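PDB 4O4A: lipoprotein, putative from Bacillus anthracis, which is of unknown molecular function but, as a putative lipoprotein of a family not yet characterised, may bind lipids. Local coordinates for residues E37-I43 and N123-T129; S101-F106 and C131-A137. One frame throughout, in Å; residues are numbered along the deposited sequence.

Interaction 1 of 2, residues E37-I43 and N123-T129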
ATOM      1  N   GLU B  37     -26.606  -0.826   3.923  1.00 59.77           N
ATOM      2  CA  GLU B  37     -25.365  -1.447   3.493  1.00 66.27           C
ATOM      3  C   GLU B  37     -24.169  -0.496   3.497  1.00 59.38           C
ATOM      4  O   GLU B  37     -23.026  -0.947   3.405  1.00 60.13           O
ATOM      5  CB  GLU B  37     -25.533  -2.132   2.113  1.00 75.86           C
ATOM      6  CG  GLU B  37     -26.080  -1.258   0.970  1.00 84.40           C
ATOM      7  CD  GLU B  37     -27.604  -1.053   0.997  1.00 92.36           C
ATOM      8  OE1 GLU B  37     -28.058   0.113   0.900  1.00 94.35           O
ATOM      9  OE2 GLU B  37     -28.350  -2.051   1.122  1.00 96.00           O
ATOM     10  N   TYR B  38     -24.414   0.805   3.634  1.00 53.50           N
ATOM     11  CA  TYR B  38     -23.322   1.780   3.600  1.00 48.54           C
ATOM     12  C   TYR B  38     -22.527   1.895   4.884  1.00 45.78           C
ATOM     13  O   TYR B  38     -23.058   1.775   5.993  1.00 46.23           O
ATOM     14  CB  TYR B  38     -23.833   3.163   3.246  1.00 45.72           C
ATOM     15  CG  TYR B  38     -22.711   4.152   3.007  1.00 42.70           C
ATOM     16  CD1 TYR B  38     -22.063   4.209   1.765  1.00 42.82           C
ATOM     17  CD2 TYR B  38     -22.291   5.023   4.005  1.00 39.23           C
ATOM     18  CE1 TYR B  38     -21.036   5.100   1.532  1.00 39.53           C
ATOM     19  CE2 TYR B  38     -21.266   5.918   3.777  1.00 38.16           C
ATOM     20  CZ  TYR B  38     -20.650   5.947   2.535  1.00 38.47           C
ATOM     21  OH  TYR B  38     -19.643   6.822   2.298  1.00 38.29           O
ATOM     22  N   GLU B  39     -21.235   2.126   4.710  1.00 44.87           N
ATOM     23  CA  GLU B  39     -20.334   2.302   5.822  1.00 46.00           C
ATOM     24  C   GLU B  39     -19.308   3.312   5.377  1.00 44.02           C
ATOM     25  O   GLU B  39     -18.823   3.250   4.255  1.00 40.54           O
ATOM     26  CB  GLU B  39     -19.675   0.975   6.210  1.00 53.46           C
ATOM     27  CG  GLU B  39     -18.911   1.008   7.534  1.00 62.85           C
ATOM     28  CD  GLU B  39     -18.519  -0.384   8.039  1.00 74.86           C
ATOM     29  OE1 GLU B  39     -18.498  -1.339   7.225  1.00 76.25           O
ATOM     30  OE2 GLU B  39     -18.255  -0.527   9.261  1.00 72.86           O
ATOM     31  N   GLY B  40     -19.005   4.274   6.239  1.00 42.73           N
ATOM     32  CA  GLY B  40     -17.991   5.243   5.912  1.00 39.95           C
ATOM     33  C   GLY B  40     -18.391   6.681   6.058  1.00 38.80           C
ATOM     34  O   GLY B  40     -19.266   7.024   6.838  1.00 41.80           O
ATOM     35  N   ASP B  41     -17.730   7.515   5.277  1.00 40.04           N
ATOM     36  CA  ASP B  41     -17.917   8.947   5.309  1.00 38.86           C
ATOM     37  C   ASP B  41     -19.237   9.375   4.732  1.00 40.85           C
ATOM     38  O   ASP B  41     -19.700   8.796   3.770  1.00 40.62           O
ATOM     39  CB  ASP B  41     -16.803   9.601   4.525  1.00 39.43           C
ATOM     40  CG  ASP B  41     -15.440   9.265   5.080  1.00 41.82           C
ATOM     41  OD1 ASP B  41     -15.227   9.479   6.292  1.00 41.28           O
ATOM     42  OD2 ASP B  41     -14.583   8.790   4.309  1.00 41.70           O
ATOM     43  N   LEU B  42     -19.834  10.402   5.339  1.00 40.01           N
ATOM     44  CA  LEU B  42     -21.104  10.946   4.902  1.00 38.36           C
ATOM     45  C   LEU B  42     -20.967  12.448   4.713  1.00 38.89           C
ATOM     46  O   LEU B  42     -20.315  13.141   5.508  1.00 37.59           O
ATOM     47  CB  LEU B  42     -22.191  10.681   5.933  1.00 36.94           C
ATOM     48  CG  LEU B  42     -22.545   9.229   6.171  1.00 37.35           C
ATOM     49  CD1 LEU B  42     -23.454   9.103   7.378  1.00 37.84           C
ATOM     50  CD2 LEU B  42     -23.201   8.628   4.951  1.00 40.68           C
ATOM     51  N   ILE B  43     -21.594  12.953   3.665  1.00 38.28           N
ATOM     52  CA  ILE B  43     -21.546  14.363   3.393  1.00 39.66           C
ATOM     53  C   ILE B  43     -22.921  14.893   3.031  1.00 39.28           C
ATOM     54  O   ILE B  43     -23.650  14.294   2.242  1.00 35.92           O
ATOM     55  CB  ILE B  43     -20.576  14.678   2.250  1.00 41.98           C
ATOM     56  CG1 ILE B  43     -19.173  14.155   2.576  1.00 43.49           C
ATOM     57  CG2 ILE B  43     -20.539  16.171   2.004  1.00 42.28           C
ATOM     58  CD1 ILE B  43     -18.123  14.409   1.509  1.00 45.28           C
ATOM     59  N   ASN B 123     -19.842  17.000   7.580  1.00 37.69           N
ATOM     60  CA  ASN B 123     -19.126  15.751   7.444  1.00 37.94           C
ATOM     61  C   ASN B 123     -19.432  14.853   8.603  1.00 38.59           C
ATOM     62  O   ASN B 123     -19.209  15.216   9.761  1.00 44.71           O
ATOM     63  CB  ASN B 123     -17.632  16.001   7.396  1.00 40.56           C
ATOM     64  CG  ASN B 123     -17.172  16.491   6.063  1.00 45.48           C
ATOM     65  OD1 ASN B 123     -17.312  15.788   5.076  1.00 48.75           O
ATOM     66  ND2 ASN B 123     -16.575  17.683   6.027  1.00 50.25           N
ATOM     67  N   LEU B 124     -19.980  13.690   8.300  1.00 40.00           N
ATOM     68  CA  LEU B 124     -20.270  12.705   9.309  1.00 40.83           C
ATOM     69  C   LEU B 124     -19.694  11.403   8.844  1.00 38.42           C
ATOM     70  O   LEU B 124     -19.278  11.262   7.709  1.00 34.13           O
ATOM     71  CB  LEU B 124     -21.761  12.504   9.513  1.00 41.79           C
ATOM     72  CG  LEU B 124     -22.579  13.672  10.027  1.00 47.39           C
ATOM     73  CD1 LEU B 124     -23.062  14.456   8.828  1.00 51.95           C
ATOM     74  CD2 LEU B 124     -23.776  13.178  10.825  1.00 48.85           C
ATOM     75  N   GLU B 125     -19.714  10.433   9.732  1.00 35.70           N
ATOM     76  CA  GLU B 125     -19.181   9.144   9.433  1.00 35.77           C
ATOM     77  C   GLU B 125     -20.025   8.137  10.161  1.00 35.84           C
ATOM     78  O   GLU B 125     -20.430   8.358  11.309  1.00 37.60           O
ATOM     79  CB  GLU B 125     -17.738   9.099   9.895  1.00 36.18           C
ATOM     80  CG  GLU B 125     -17.002   7.838   9.541  1.00 39.19           C
ATOM     81  CD  GLU B 125     -15.565   7.839  10.022  1.00 43.20           C
ATOM     82  OE1 GLU B 125     -15.027   8.911  10.366  1.00 44.34           O
ATOM     83  OE2 GLU B 125     -14.969   6.743  10.058  1.00 47.50           O
ATOM     84  N   VAL B 126     -20.286   7.018   9.509  1.00 35.98           N
ATOM     85  CA  VAL B 126     -21.097   5.977  10.113  1.00 35.49           C
ATOM     86  C   VAL B 126     -20.345   4.674  10.088  1.00 39.21           C
ATOM     87  O   VAL B 126     -19.484   4.449   9.213  1.00 39.98           O
ATOM     88  CB  VAL B 126     -22.428   5.803   9.356  1.00 33.80           C
ATOM     89  CG1 VAL B 126     -22.193   5.374   7.909  1.00 34.84           C
ATOM     90  CG2 VAL B 126     -23.324   4.801  10.047  1.00 32.88           C
ATOM     91  N   THR B 127     -20.686   3.808  11.038  1.00 42.43           N
ATOM     92  CA  THR B 127     -20.118   2.465  11.107  1.00 46.92           C
ATOM     93  C   THR B 127     -21.205   1.471  11.494  1.00 54.67           C
ATOM     94  O   THR B 127     -22.227   1.837  12.110  1.00 55.44           O
ATOM     95  CB  THR B 127     -18.981   2.365  12.144  1.00 45.13           C
ATOM     96  OG1 THR B 127     -18.418   1.058  12.137  1.00 44.54           O
ATOM     97  CG2 THR B 127     -19.485   2.663  13.540  1.00 46.10           C
ATOM     98  N   ARG B 128     -20.994   0.221  11.094  1.00 62.03           N
ATOM     99  CA  ARG B 128     -21.872  -0.888  11.465  1.00 61.35           C
ATOM    100  C   ARG B 128     -21.029  -1.836  12.310  1.00 63.98           C
ATOM    101  O   ARG B 128     -21.498  -2.436  13.273  1.00 70.81           O
ATOM    102  CB  ARG B 128     -22.333  -1.610  10.228  1.00 67.15           C
ATOM    103  CG  ARG B 128     -22.958  -0.686   9.193  1.00 69.58           C
ATOM    104  CD  ARG B 128     -22.924  -1.280   7.784  1.00 74.39           C
ATOM    105  NE  ARG B 128     -23.251  -2.701   7.729  1.00 78.76           N
ATOM    106  CZ  ARG B 128     -22.896  -3.475   6.708  1.00 78.85           C
ATOM    107  NH1 ARG B 128     -22.175  -2.974   5.714  1.00 79.98           N
ATOM    108  NH2 ARG B 128     -23.219  -4.756   6.695  1.00 82.21           N
ATOM    109  N   THR B 129     -19.766  -1.928  11.915  1.00 60.63           N
ATOM    110  CA  THR B 129     -18.738  -2.731  12.519  1.00 60.25           C
ATOM    111  C   THR B 129     -18.303  -2.368  13.922  1.00 54.46           C
ATOM    112  O   THR B 129     -18.169  -3.238  14.769  1.00 55.70           O
ATOM    113  CB  THR B 129     -17.467  -2.561  11.642  1.00 63.14           C
ATOM    114  OG1 THR B 129     -17.685  -3.176  10.363  1.00 71.02           O
ATOM    115  CG2 THR B 129     -16.206  -3.153  12.301  1.00 66.64           C
TER
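Glu39 reaches past the end of the strand pairing to bring its carboxylate to the residues that follow the strand, Thr127 to Thr129. CG stands anti to the backbone N (chi1 -169°), and the chain, extended beyond it, carries the carboxylate to Thr129, whose side chain it crosses at about a right angle. Thr129 OG1 gives a hydrogen bond to Glu39 OE2 at 2.9 Å, using the syn lone pair of that oxygen. The same OE2 draws weaker bonds from the backbone N of Arg128 and Thr129 and from the hydroxyl of Thr127, whose OG1 also accepts from Ala130 N. Arg128 CD passes along Tyr38 O at 3.5 Å; its guanidinium has the CA of Glu37 over one face, while a bound sulfate, outside the two segments, pairs with NH2.

Between these residues and Ile43 the two segments form an antiparallel pair in the centre of a four-stranded mixed sheet, strand 117-126 lying between 40-45 and 104-114. Gly40 with Val126 and Leu42 with Leu124 are its hydrogen-bonded pairs; the first is closed by Val126 N to Gly40 O at 2.9 Å and by the reverse bond from Gly40 N to Val126 O. Side chains alternate between the two faces. On one, Val126 CG1 meets the edge of the Tyr38 ring at CD2 (3.9 Å) and also touches Leu42 CD1 (4.0 Å), while the CB atoms of Leu42 and Leu124 abut. On the other, Asp41 and Glu125 run side by side, their carboxylate planes 64° apart, and Arg140 binds both, which probably offsets their like charges. Farther along this face Asn123 OD1 lies 3.5 Å from Ile43 CG1, the two side chains pointing the same way, and Asn123 ND2 bonds to Ser108 OG.

Interaction 2 of 2, residues S101-F106 and C131-A137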
ATOM      1  N   SER B 101     -26.320   6.457  18.542  1.00 44.00           N
ATOM      2  CA  SER B 101     -25.427   7.589  18.270  1.00 40.93           C
ATOM      3  C   SER B 101     -23.946   7.184  18.304  1.00 39.70           C
ATOM      4  O   SER B 101     -23.121   7.820  17.699  1.00 36.81           O
ATOM      5  CB  SER B 101     -25.673   8.707  19.261  1.00 44.55           C
ATOM      6  OG  SER B 101     -26.950   9.294  19.045  1.00 40.48           O
ATOM      7  N   SER B 102     -23.603   6.129  19.041  1.00 44.18           N
ATOM      8  CA  SER B 102     -22.218   5.655  19.098  1.00 44.39           C
ATOM      9  C   SER B 102     -21.754   5.137  17.734  1.00 43.51           C
ATOM     10  O   SER B 102     -20.569   4.842  17.546  1.00 48.93           O
ATOM     11  CB  SER B 102     -22.070   4.582  20.174  1.00 45.69           C
ATOM     12  OG  SER B 102     -22.973   3.525  19.954  1.00 53.27           O
ATOM     13  N   CYS B 103     -22.687   4.976  16.797  1.00 41.50           N
ATOM     14  CA  CYS B 103     -22.351   4.479  15.451  1.00 41.89           C
ATOM     15  C   CYS B 103     -22.129   5.626  14.512  1.00 40.08           C
ATOM     16  O   CYS B 103     -21.860   5.423  13.331  1.00 41.69           O
ATOM     17  CB  CYS B 103     -23.485   3.642  14.886  1.00 44.91           C
ATOM     18  SG  CYS B 103     -23.986   2.256  15.903  1.00 46.36           S
ATOM     19  N   ILE B 104     -22.233   6.834  15.045  1.00 37.99           N
ATOM     20  CA  ILE B 104     -22.095   8.023  14.270  1.00 36.29           C
ATOM     21  C   ILE B 104     -21.007   8.925  14.813  1.00 35.60           C
ATOM     22  O   ILE B 104     -20.892   9.113  16.019  1.00 36.67           O
ATOM     23  CB  ILE B 104     -23.427   8.800  14.293  1.00 38.54           C
ATOM     24  CG1 ILE B 104     -24.548   8.006  13.587  1.00 41.67           C
ATOM     25  CG2 ILE B 104     -23.274  10.148  13.611  1.00 39.24           C
ATOM     26  CD1 ILE B 104     -24.302   7.775  12.111  1.00 41.36           C
ATOM     27  N   HIS B 105     -20.212   9.489  13.911  1.00 34.76           N
ATOM     28  CA  HIS B 105     -19.173  10.460  14.281  1.00 35.17           C
ATOM     29  C   HIS B 105     -19.429  11.715  13.517  1.00 34.34           C
ATOM     30  O   HIS B 105     -19.540  11.677  12.294  1.00 34.59           O
ATOM     31  CB  HIS B 105     -17.767   9.936  14.001  1.00 36.30           C
ATOM     32  CG  HIS B 105     -16.676  10.970  14.113  1.00 38.09           C
ATOM     33  ND1 HIS B 105     -16.412  11.659  15.277  1.00 42.49           N
ATOM     34  CD2 HIS B 105     -15.730  11.365  13.227  1.00 39.71           C
ATOM     35  CE1 HIS B 105     -15.384  12.470  15.088  1.00 42.79           C
ATOM     36  NE2 HIS B 105     -14.948  12.309  13.853  1.00 41.39           N
ATOM     37  N   PHE B 106     -19.573  12.821  14.238  1.00 36.23           N
ATOM     38  CA  PHE B 106     -19.807  14.088  13.613  1.00 42.30           C
ATOM     39  C   PHE B 106     -18.424  14.703  13.430  1.00 44.36           C
ATOM     40  O   PHE B 106     -17.785  15.081  14.390  1.00 47.09           O
ATOM     41  CB  PHE B 106     -20.705  14.966  14.468  1.00 46.38           C
ATOM     42  CG  PHE B 106     -21.370  16.011  13.691  1.00 57.79           C
ATOM     43  CD1 PHE B 106     -22.619  15.774  13.119  1.00 64.38           C
ATOM     44  CD2 PHE B 106     -20.726  17.206  13.451  1.00 63.60           C
ATOM     45  CE1 PHE B 106     -23.228  16.744  12.352  1.00 70.88           C
ATOM     46  CE2 PHE B 106     -21.330  18.181  12.686  1.00 69.34           C
ATOM     47  CZ  PHE B 106     -22.582  17.950  12.136  1.00 72.10           C
ATOM     48  N   CYS B 131     -19.442   0.391  16.410  1.00 49.83           N
ATOM     49  CA  CYS B 131     -20.098   1.412  17.240  1.00 49.66           C
ATOM     50  C   CYS B 131     -19.407   1.439  18.605  1.00 50.05           C
ATOM     51  O   CYS B 131     -19.166   0.387  19.194  1.00 53.86           O
ATOM     52  CB  CYS B 131     -21.585   1.125  17.389  1.00 51.31           C
ATOM     53  SG  CYS B 131     -22.417   0.951  15.778  1.00 57.33           S
ATOM     54  N   SER B 132     -19.034   2.627  19.071  1.00 45.82           N
ATOM     55  CA  SER B 132     -18.340   2.775  20.346  1.00 46.40           C
ATOM     56  C   SER B 132     -18.182   4.240  20.663  1.00 47.35           C
ATOM     57  O   SER B 132     -18.422   5.091  19.809  1.00 51.45           O
ATOM     58  CB  SER B 132     -16.948   2.163  20.274  1.00 48.37           C
ATOM     59  OG  SER B 132     -16.145   2.831  19.305  1.00 48.68           O
ATOM     60  N   GLN B 133     -17.773   4.549  21.883  1.00 48.43           N
ATOM     61  CA  GLN B 133     -17.568   5.936  22.246  1.00 48.68           C
ATOM     62  C   GLN B 133     -16.327   6.466  21.541  1.00 48.45           C
ATOM     63  O   GLN B 133     -16.239   7.642  21.223  1.00 49.85           O
ATOM     64  CB  GLN B 133     -17.446   6.131  23.753  1.00 52.95           C
ATOM     65  CG  GLN B 133     -16.329   5.355  24.428  1.00 60.73           C
ATOM     66  CD  GLN B 133     -15.773   6.076  25.639  1.00 67.54           C
ATOM     67  OE1 GLN B 133     -15.872   5.576  26.757  1.00 64.69           O
ATOM     68  NE2 GLN B 133     -15.212   7.278  25.428  1.00 71.14           N
ATOM     69  N   GLU B 134     -15.362   5.591  21.304  1.00 50.75           N
ATOM     70  CA  GLU B 134     -14.132   6.002  20.651  1.00 51.96           C
ATOM     71  C   GLU B 134     -14.479   6.427  19.241  1.00 48.85           C
ATOM     72  O   GLU B 134     -14.033   7.461  18.773  1.00 48.77           O
ATOM     73  CB  GLU B 134     -13.118   4.877  20.666  1.00 58.33           C
ATOM     74  CG  GLU B 134     -11.686   5.291  20.375  1.00 67.98           C
ATOM     75  CD  GLU B 134     -11.389   5.551  18.908  1.00 76.17           C
ATOM     76  OE1 GLU B 134     -12.296   5.402  18.062  1.00 98.73           O
ATOM     77  OE2 GLU B 134     -10.233   5.905  18.591  1.00 75.70           O
ATOM     78  N   PHE B 135     -15.293   5.627  18.568  1.00 45.11           N
ATOM     79  CA  PHE B 135     -15.687   5.950  17.222  1.00 41.44           C
ATOM     80  C   PHE B 135     -16.450   7.256  17.175  1.00 40.19           C
ATOM     81  O   PHE B 135     -16.199   8.111  16.325  1.00 40.11           O
ATOM     82  CB  PHE B 135     -16.559   4.849  16.628  1.00 40.74           C
ATOM     83  CG  PHE B 135     -17.008   5.147  15.225  1.00 40.47           C
ATOM     84  CD1 PHE B 135     -16.190   4.857  14.138  1.00 39.71           C
ATOM     85  CD2 PHE B 135     -18.227   5.769  14.997  1.00 38.63           C
ATOM     86  CE1 PHE B 135     -16.594   5.159  12.853  1.00 38.30           C
ATOM     87  CE2 PHE B 135     -18.629   6.082  13.716  1.00 38.48           C
ATOM     88  CZ  PHE B 135     -17.815   5.769  12.642  1.00 37.60           C
ATOM     89  N   SER B 136     -17.414   7.398  18.064  1.00 38.30           N
ATOM     90  CA  SER B 136     -18.202   8.596  18.091  1.00 40.63           C
ATOM     91  C   SER B 136     -17.312   9.845  18.178  1.00 39.90           C
ATOM     92  O   SER B 136     -17.601  10.856  17.571  1.00 35.89           O
ATOM     93  CB  SER B 136     -19.153   8.564  19.287  1.00 41.76           C
ATOM     94  OG  SER B 136     -20.067   9.633  19.223  1.00 50.40           O
ATOM     95  N   ALA B 137     -16.262   9.773  18.979  1.00 38.73           N
ATOM     96  CA  ALA B 137     -15.418  10.916  19.191  1.00 41.87           C
ATOM     97  C   ALA B 137     -14.404  11.137  18.097  1.00 43.51           C
ATOM     98  O   ALA B 137     -14.093  12.279  17.786  1.00 41.17           O
ATOM     99  CB  ALA B 137     -14.702  10.795  20.531  1.00 46.70           C
TER
HETATM  100  O   HOH W   1     -19.773  12.544  16.911  1.00 46.29           O
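A disulfide between Cys103 and Cys131 fastens the 3-10 segment before strand 104-114 to the residue before the N-cap of helix 133-138. The S-S torsion is 105°, and each SG stands anti to its own carbonyl carbon, beside the backbone N. Next to the covalent link, Ser132 N donates to Ser102 O at 3.1 Å, approaching from above the carbonyl plane. Ser132 is also the N-cap of the helix: its OG accepts from Phe135 N at 3.0 Å and is hydrogen-bonded to Ala130 O as well.

The first turn of the helix supplies Ser136, which addresses the strand through both hydroxyl and carbonyl. Its OG gives a weak bond to Ile104 O at 3.3 Å. Ser136 O takes the N-H of His105 ND1 at 2.7 Å, with an N-H...O angle of 161°; the oxygen sits at the edge of the imidazole, in its plane, whereas the nitrogen stands above the carbonyl plane. This carbonyl accepts again from a water, 2.8 Å from Ser136 O, which in turn receives the N-H of Phe106. His105 CB points toward the helix, and CG anti to the backbone N (chi1 169°), together with the rotation of the ring, presents ND1 to that carbonyl.

Phe135 brings its CE2 to Cys103 O at 3.3 Å, the carbonyl lying oblique to the ring. The bond from ND1 implies that this nitrogen carries a proton, and with the disulfide, the Ser132 N and Ser136 OG bonds and the water bridge it ties a short helix to a strand edge mainly through polar and covalent links.

Strand 117-126 connects the two contacts: it pairs with 40-45 in interaction 1 and with 104-114, the strand of interaction 2, on its other edge. Probable backbone bonds, His105 N to Glu125 O and Thr127 N to Cys103 O, join them directly, and Phe135 packs on Glu125 and Thr127. Both are only partly buried: half the touching residues of interaction 1 are buried, against three of eleven in interaction 2, which lies farther from the chain's centre (about 15 Å against about 9 Å, centre to centre). Interaction 1 relies on regular strand pairing, with apolar side chains on one face and a mixed set including two carboxylates on the other; interaction 2 docks a helix start by a disulfide, single polar bonds and a water.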